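PDB 1VBL: pectate lyase 47, which cleaves pectate by an eliminative lyase reaction, binds calcium, and belongs to polysaccharide lyase family 1. Local coordinates for residues Phe33-Arg38 / Ile42-Gly47. Numbering follows the deposited sequence.
Sequences FVVTNR and IQALGG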
loop_
_atom_site.group_PDB
_atom_site.type_symbol
_atom_site.label_atom_id
_atom_site.label_comp_id
_atom_site.label_asym_id
_atom_site.label_seq_id
_atom_site.Cartn_x
_atom_site.Cartn_y
_atom_site.Cartn_z
ATOM N N PHE A 33 15.247 19.074 -7.343
ATOM C CA PHE A 33 14.128 19.994 -7.477
ATOM C C PHE A 33 13.283 20.174 -6.226
ATOM O O PHE A 33 13.319 19.364 -5.300
ATOM C CB PHE A 33 13.192 19.532 -8.602
ATOM C CG PHE A 33 13.899 19.088 -9.852
ATOM C CD1 PHE A 33 14.508 17.838 -9.918
ATOM C CD2 PHE A 33 13.952 19.917 -10.967
ATOM C CE1 PHE A 33 15.159 17.420 -11.078
ATOM C CE2 PHE A 33 14.600 19.509 -12.134
ATOM C CZ PHE A 33 15.205 18.257 -12.189
ATOM N N VAL A 34 12.524 21.262 -6.224
ATOM C CA VAL A 34 11.590 21.565 -5.153
ATOM C C VAL A 34 10.286 21.780 -5.913
ATOM O O VAL A 34 10.201 22.668 -6.767
ATOM C CB VAL A 34 11.964 22.852 -4.398
ATOM C CG1 VAL A 34 10.914 23.146 -3.338
ATOM C CG2 VAL A 34 13.335 22.695 -3.748
ATOM N N VAL A 35 9.280 20.960 -5.626
ATOM C CA VAL A 35 8.005 21.073 -6.323
ATOM C C VAL A 35 6.851 21.393 -5.386
ATOM O O VAL A 35 6.834 20.957 -4.233
ATOM C CB VAL A 35 7.693 19.779 -7.111
ATOM C CG1 VAL A 35 8.793 19.529 -8.134
ATOM C CG2 VAL A 35 7.575 18.591 -6.160
ATOM N N THR A 36 5.885 22.153 -5.897
ATOM C CA THR A 36 4.733 22.564 -5.104
ATOM C C THR A 36 3.375 22.234 -5.734
ATOM O O THR A 36 2.332 22.521 -5.146
ATOM C CB THR A 36 4.786 24.083 -4.828
ATOM O OG1 THR A 36 4.694 24.796 -6.067
ATOM C CG2 THR A 36 6.097 24.454 -4.147
ATOM N N ASN A 37 3.383 21.641 -6.924
ATOM C CA ASN A 37 2.138 21.273 -7.592
ATOM C C ASN A 37 2.356 20.161 -8.612
ATOM O O ASN A 37 3.490 19.792 -8.904
ATOM C CB ASN A 37 1.498 22.495 -8.269
ATOM C CG ASN A 37 2.384 23.106 -9.334
ATOM O OD1 ASN A 37 2.823 22.425 -10.258
ATOM N ND2 ASN A 37 2.643 24.406 -9.215
ATOM N N ARG A 38 1.262 19.638 -9.155
ATOM C CA ARG A 38 1.322 18.548 -10.120
ATOM C C ARG A 38 2.249 18.798 -11.301
ATOM O O ARG A 38 3.078 17.954 -11.637
ATOM C CB ARG A 38 -0.081 18.223 -10.642
ATOM C CG ARG A 38 -0.103 17.067 -11.636
ATOM C CD ARG A 38 -1.518 16.687 -12.042
ATOM N NE ARG A 38 -1.510 15.629 -13.048
ATOM C CZ ARG A 38 -1.069 15.784 -14.293
ATOM N NH1 ARG A 38 -0.601 16.960 -14.696
ATOM N NH2 ARG A 38 -1.083 14.759 -15.132
ATOM N N ILE A 42 5.646 16.638 -12.278
ATOM C CA ILE A 42 5.834 15.914 -13.530
ATOM C C ILE A 42 7.026 16.459 -14.315
ATOM O O ILE A 42 7.722 15.710 -15.004
ATOM C CB ILE A 42 4.548 15.963 -14.394
ATOM C CG1 ILE A 42 3.441 15.166 -13.694
ATOM C CG2 ILE A 42 4.818 15.380 -15.780
ATOM C CD1 ILE A 42 2.127 15.126 -14.443
ATOM N N GLN A 43 7.271 17.762 -14.202
ATOM C CA GLN A 43 8.400 18.374 -14.896
ATOM C C GLN A 43 9.706 17.896 -14.257
ATOM O O GLN A 43 10.646 17.521 -14.956
ATOM C CB GLN A 43 8.295 19.902 -14.831
ATOM C CG GLN A 43 7.017 20.432 -15.464
ATOM C CD GLN A 43 6.902 21.939 -15.414
ATOM O OE1 GLN A 43 7.109 22.557 -14.368
ATOM N NE2 GLN A 43 6.554 22.542 -16.546
ATOM N N ALA A 44 9.754 17.887 -12.929
ATOM C CA ALA A 44 10.952 17.439 -12.223
ATOM C C ALA A 44 11.255 15.980 -12.549
ATOM O O ALA A 44 12.416 15.576 -12.608
ATOM C CB ALA A 44 10.774 17.611 -10.721
ATOM N N LEU A 45 10.206 15.195 -12.764
ATOM C CA LEU A 45 10.362 13.781 -13.082
ATOM C C LEU A 45 10.703 13.515 -14.549
ATOM O O LEU A 45 10.960 12.374 -14.930
ATOM C CB LEU A 45 9.090 13.018 -12.694
ATOM C CG LEU A 45 8.898 12.760 -11.194
ATOM C CD1 LEU A 45 7.457 12.356 -10.908
ATOM C CD2 LEU A 45 9.861 11.662 -10.745
ATOM N N GLY A 46 10.710 14.555 -15.377
ATOM C CA GLY A 46 11.041 14.336 -16.775
ATOM C C GLY A 46 10.370 15.239 -17.791
ATOM O O GLY A 46 10.913 15.452 -18.872
ATOM N N GLY A 47 9.188 15.754 -17.466
ATOM C CA GLY A 47 8.497 16.641 -18.387
ATOM C C GLY A 47 7.290 16.036 -19.079
ATOM O O GLY A 47 6.498 16.754 -19.690
#
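The short helix 38-44 folds back on strand 32-35, the strand that leads into it, and the two pack together where Ala44 is met by Phe33 and Val35. The methyl of Ala44 lies over one face of the Phe33 ring, a CH-pi contact with CB 3.9 Å from the ring centroid, displaced toward the CG side of the ring. With CG anti to its own carbonyl carbon (chi1 -44°), the Phe33 ring is laid against Ala44, and CE1 comes 3.6 Å from Ala44 O. Val35 CG1 reaches the same methyl at 3.8 Å. In the chain, helix 38-44 lies between strands 32-35 and 59-63, which pair in parallel and belong to the parallel beta-helix fold of polysaccharide lyase family 1. Ile61 touches Phe33, Val35 and Ala44. A leucine in place of Phe33 has no ring face to offer, and the Ala44 methyl would probably lose its CH-pi partner and part of its cover. At the helix start, Ile42 N donates to Arg38 O (3.0 Å, 169° at the hydrogen), while Ile42 CD1 sits over one face of the Arg38 guanidinium, 3.3 Å from CZ. Arg38 NE hydrogen-bonds to Arg125 O, which helps hold the guanidinium against that methyl.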